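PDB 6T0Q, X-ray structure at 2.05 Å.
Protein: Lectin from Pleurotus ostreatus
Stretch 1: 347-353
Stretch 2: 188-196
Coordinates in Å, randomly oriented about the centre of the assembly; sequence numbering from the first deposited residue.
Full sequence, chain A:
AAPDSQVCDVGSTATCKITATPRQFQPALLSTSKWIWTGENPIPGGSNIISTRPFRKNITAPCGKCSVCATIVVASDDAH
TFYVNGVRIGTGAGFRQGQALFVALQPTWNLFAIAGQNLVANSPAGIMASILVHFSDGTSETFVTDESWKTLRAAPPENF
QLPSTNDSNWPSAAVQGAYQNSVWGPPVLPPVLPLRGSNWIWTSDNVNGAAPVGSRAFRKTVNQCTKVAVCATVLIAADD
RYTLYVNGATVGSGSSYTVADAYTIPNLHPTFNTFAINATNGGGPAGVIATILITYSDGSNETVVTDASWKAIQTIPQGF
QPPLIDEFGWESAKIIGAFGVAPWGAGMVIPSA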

ATOM      1  N   GLY A 347      14.900 -32.639   7.118  1.00 22.00           N
ATOM      2  CA  GLY A 347      16.021 -32.444   8.027  1.00 25.42           C
ATOM      3  C   GLY A 347      16.705 -31.087   8.020  1.00 26.98           C
ATOM      4  O   GLY A 347      17.762 -30.951   8.643  1.00 25.80           O
ATOM      5  N   MET A 348      16.152 -30.078   7.348  1.00 21.20           N
ATOM      6  CA  MET A 348      16.759 -28.742   7.317  1.00 21.61           C
ATOM      7  C   MET A 348      17.243 -28.286   8.696  1.00 20.23           C
ATOM      8  O   MET A 348      16.489 -28.298   9.673  1.00 20.99           O
ATOM      9  CB  MET A 348      15.748 -27.723   6.780  1.00 19.73           C
ATOM     10  CG  MET A 348      16.354 -26.333   6.518  1.00 23.60           C
ATOM     11  SD  MET A 348      17.328 -26.298   4.993  1.00 25.27           S
ATOM     12  CE  MET A 348      16.016 -26.514   3.768  1.00 24.51           C
ATOM     13  N   VAL A 349      18.498 -27.862   8.768  1.00 21.57           N
ATOM     14  CA  VAL A 349      19.001 -27.223   9.981  1.00 22.34           C
ATOM     15  C   VAL A 349      18.487 -25.783  10.022  1.00 21.99           C
ATOM     16  O   VAL A 349      18.817 -24.968   9.156  1.00 22.41           O
ATOM     17  CB  VAL A 349      20.533 -27.261  10.033  1.00 21.21           C
ATOM     18  CG1 VAL A 349      21.024 -26.509  11.275  1.00 27.61           C
ATOM     19  CG2 VAL A 349      21.042 -28.716  10.027  1.00 27.78           C
ATOM     20  N   ILE A 350      17.685 -25.469  11.034  1.00 19.28           N
ATOM     21  CA  ILE A 350      17.071 -24.150  11.191  1.00 19.32           C
ATOM     22  C   ILE A 350      17.706 -23.454  12.389  1.00 23.12           C
ATOM     23  O   ILE A 350      17.859 -24.090  13.444  1.00 20.31           O
ATOM     24  CB  ILE A 350      15.551 -24.272  11.382  1.00 19.63           C
ATOM     25  CG1 ILE A 350      14.908 -24.962  10.167  1.00 22.96           C
ATOM     26  CG2 ILE A 350      14.935 -22.890  11.641  1.00 16.88           C
ATOM     27  CD1 ILE A 350      13.458 -25.406  10.389  1.00 20.91           C
ATOM     28  N   PRO A 351      18.064 -22.169  12.295  1.00 20.57           N
ATOM     29  CA  PRO A 351      18.605 -21.465  13.467  1.00 20.97           C
ATOM     30  C   PRO A 351      17.625 -21.468  14.629  1.00 22.23           C
ATOM     31  O   PRO A 351      16.409 -21.403  14.444  1.00 19.43           O
ATOM     32  CB  PRO A 351      18.847 -20.040  12.949  1.00 22.42           C
ATOM     33  CG  PRO A 351      18.994 -20.198  11.455  1.00 23.86           C
ATOM     34  CD  PRO A 351      18.019 -21.301  11.105  1.00 18.48           C
ATOM     35  N   SER A 352      18.175 -21.550  15.837  1.00 20.77           N
ATOM     36  CA  SER A 352      17.367 -21.488  17.047  1.00 21.18           C
ATOM     37  C   SER A 352      16.737 -20.113  17.216  1.00 21.12           C
ATOM     38  O   SER A 352      17.339 -19.088  16.882  1.00 22.07           O
ATOM     39  CB  SER A 352      18.232 -21.803  18.271  1.00 21.50           C
ATOM     40  OG  SER A 352      18.809 -23.086  18.145  1.00 24.38           O
ATOM     41  N   ALA A 353      15.524 -20.091  17.756  1.00 22.36           N
ATOM     42  CA  ALA A 353      14.847 -18.834  18.058  1.00 21.34           C
ATOM     43  C   ALA A 353      15.573 -18.066  19.162  1.00 24.45           C
ATOM     44  O   ALA A 353      16.195 -18.670  20.044  1.00 18.95           O
ATOM     45  CB  ALA A 353      13.403 -19.100  18.472  1.00 20.97           C
ATOM     46  OXT ALA A 353      15.536 -16.836  19.214  1.00 22.91           O
TER
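Stretch 2, residues 188-196: VLPPVLPLR

Two segments can be joined by as few as two backbone hydrogen bonds, with side chains packing around them, and the C-terminal tail of this lectin from Pleurotus ostreatus is a compact example. Neither 347-353 nor 188-196 forms a regular helix or strand: stretch 1 is largely extended from M348, while stretch 2 is extended through P191 and bends at V192 and again at L195. The two stretches run antiparallel, as their two hydrogen bonds establish.

G347 and V349 make no contact. Between them M348 directs its CA-to-CB bond toward stretch 2, and its CG packs 3.6 Å from CD1 of L195, although the backbones are well separated. The CA-to-CB bond of I350 also points toward stretch 2, and the side chain spans several of its residues. Its CG2 lies 3.6 Å from CB of P191 and 3.9 Å from CG1 of V192, while its CD1 reaches to 4.1 Å from CG of L195, in the m, t rotamer, whose CA-to-CB bond also points toward stretch 1.

From P351 onward the backbones meet. The carbonyl O of P351 accepts a hydrogen bond from N of V192 at 2.8 Å; P190 and P191, lacking NH groups, could not supply such a donor. S352 pairs with P191 in a single beta bridge, with 4.6 Å between their CA atoms. Both CA-to-CB bonds point away overall, but CB of S352 still touches CD1 of L189 at 3.7 Å. A water links the two stretches, donating to O of L189 at 2.8 Å and lying 2.7 Å from OG of S352.

A353 closes the bridge: its N donates to O of P190 at 2.8 Å, nearly straight at 169°. Its methyl CB rests 3.9 Å from CG of P190, and its CA 3.7 Å from the CA of V192.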

ATOM      1  N   VAL A 188      15.166 -26.773  25.326  1.00 22.05           N
ATOM      2  CA  VAL A 188      15.772 -26.616  24.009  1.00 21.35           C
ATOM      3  C   VAL A 188      15.074 -25.471  23.288  1.00 17.79           C
ATOM      4  O   VAL A 188      13.864 -25.255  23.443  1.00 21.82           O
ATOM      5  CB  VAL A 188      15.704 -27.923  23.195  1.00 30.74           C
ATOM      6  CG1 VAL A 188      16.228 -29.109  24.020  1.00 35.47           C
ATOM      7  CG2 VAL A 188      14.305 -28.187  22.713  1.00 35.82           C
ATOM      8  N   LEU A 189      15.840 -24.709  22.528  1.00 20.33           N
ATOM      9  CA  LEU A 189      15.264 -23.604  21.788  1.00 24.43           C
ATOM     10  C   LEU A 189      14.490 -24.148  20.589  1.00 24.25           C
ATOM     11  O   LEU A 189      14.960 -25.070  19.923  1.00 23.42           O
ATOM     12  CB  LEU A 189      16.370 -22.655  21.328  1.00 19.43           C
ATOM     13  CG  LEU A 189      17.172 -21.967  22.442  1.00 25.30           C
ATOM     14  CD1 LEU A 189      18.383 -21.212  21.882  1.00 21.24           C
ATOM     15  CD2 LEU A 189      16.276 -21.015  23.240  1.00 21.65           C
ATOM     16  N   PRO A 190      13.303 -23.622  20.303  1.00 24.49           N
ATOM     17  CA  PRO A 190      12.592 -24.018  19.084  1.00 22.84           C
ATOM     18  C   PRO A 190      13.275 -23.421  17.868  1.00 24.44           C
ATOM     19  O   PRO A 190      14.123 -22.526  18.008  1.00 22.76           O
ATOM     20  CB  PRO A 190      11.199 -23.406  19.282  1.00 22.09           C
ATOM     21  CG  PRO A 190      11.491 -22.146  20.033  1.00 23.37           C
ATOM     22  CD  PRO A 190      12.637 -22.495  20.981  1.00 22.29           C
ATOM     23  N   PRO A 191      12.925 -23.861  16.659  1.00 20.58           N
ATOM     24  CA  PRO A 191      13.407 -23.159  15.464  1.00 19.20           C
ATOM     25  C   PRO A 191      12.896 -21.725  15.452  1.00 19.45           C
ATOM     26  O   PRO A 191      11.837 -21.425  16.007  1.00 20.43           O
ATOM     27  CB  PRO A 191      12.815 -23.978  14.304  1.00 24.65           C
ATOM     28  CG  PRO A 191      11.623 -24.669  14.902  1.00 28.64           C
ATOM     29  CD  PRO A 191      12.040 -24.993  16.314  1.00 27.00           C
ATOM     30  N   VAL A 192      13.664 -20.826  14.819  1.00 20.22           N
ATOM     31  CA  VAL A 192      13.261 -19.419  14.785  1.00 20.59           C
ATOM     32  C   VAL A 192      11.885 -19.269  14.139  1.00 22.25           C
ATOM     33  O   VAL A 192      11.032 -18.519  14.632  1.00 20.01           O
ATOM     34  CB  VAL A 192      14.322 -18.556  14.072  1.00 21.05           C
ATOM     35  CG1 VAL A 192      14.656 -19.106  12.650  1.00 18.99           C
ATOM     36  CG2 VAL A 192      13.848 -17.120  13.997  1.00 19.19           C
ATOM     37  N   LEU A 193      11.646 -19.993  13.046  1.00 20.07           N
ATOM     38  CA  LEU A 193      10.379 -20.048  12.326  1.00 20.51           C
ATOM     39  C   LEU A 193      10.207 -21.459  11.789  1.00 20.57           C
ATOM     40  O   LEU A 193      11.202 -22.151  11.537  1.00 19.06           O
ATOM     41  CB  LEU A 193      10.330 -19.059  11.145  1.00 18.70           C
ATOM     42  CG  LEU A 193      10.267 -17.568  11.488  1.00 21.43           C
ATOM     43  CD1 LEU A 193      10.493 -16.727  10.225  1.00 21.26           C
ATOM     44  CD2 LEU A 193       8.918 -17.240  12.125  1.00 22.30           C
ATOM     45  N   PRO A 194       8.970 -21.912  11.591  1.00 20.12           N
ATOM     46  CA  PRO A 194       8.770 -23.224  10.964  1.00 21.67           C
ATOM     47  C   PRO A 194       8.974 -23.132   9.460  1.00 22.01           C
ATOM     48  O   PRO A 194       8.666 -22.111   8.836  1.00 20.02           O
ATOM     49  CB  PRO A 194       7.311 -23.557  11.303  1.00 22.49           C
ATOM     50  CG  PRO A 194       6.646 -22.204  11.312  1.00 24.60           C
ATOM     51  CD  PRO A 194       7.689 -21.279  11.958  1.00 18.76           C
ATOM     52  N   LEU A 195       9.525 -24.200   8.881  1.00 21.01           N
ATOM     53  CA  LEU A 195       9.389 -24.415   7.443  1.00 20.71           C
ATOM     54  C   LEU A 195       8.193 -25.300   7.123  1.00 24.38           C
ATOM     55  O   LEU A 195       7.619 -25.197   6.030  1.00 19.82           O
ATOM     56  CB  LEU A 195      10.666 -25.031   6.866  1.00 21.75           C
ATOM     57  CG  LEU A 195      11.847 -24.065   6.818  1.00 18.76           C
ATOM     58  CD1 LEU A 195      13.066 -24.777   6.272  1.00 23.68           C
ATOM     59  CD2 LEU A 195      11.496 -22.809   5.990  1.00 16.84           C
ATOM     60  N   ARG A 196       7.811 -26.168   8.056  1.00 20.90           N
ATOM     61  CA  ARG A 196       6.503 -26.795   8.005  1.00 22.84           C
ATOM     62  C   ARG A 196       5.440 -25.723   7.804  1.00 25.55           C
ATOM     63  O   ARG A 196       5.444 -24.698   8.490  1.00 24.28           O
ATOM     64  CB  ARG A 196       6.258 -27.566   9.303  1.00 26.27           C
ATOM     65  CG  ARG A 196       4.893 -28.223   9.395  1.00 39.81           C
ATOM     66  CD  ARG A 196       4.710 -28.880  10.765  1.00 50.65           C
ATOM     67  NE  ARG A 196       5.810 -29.778  11.107  1.00 59.54           N
ATOM     68  CZ  ARG A 196       5.731 -31.105  11.060  1.00 72.78           C
ATOM     69  NH1 ARG A 196       4.597 -31.682  10.674  1.00 74.86           N
ATOM     70  NH2 ARG A 196       6.780 -31.853  11.390  1.00 72.89           N
TER
HETATM   71  O   HOH W   1      16.842 -24.925  17.860  1.00 26.08           O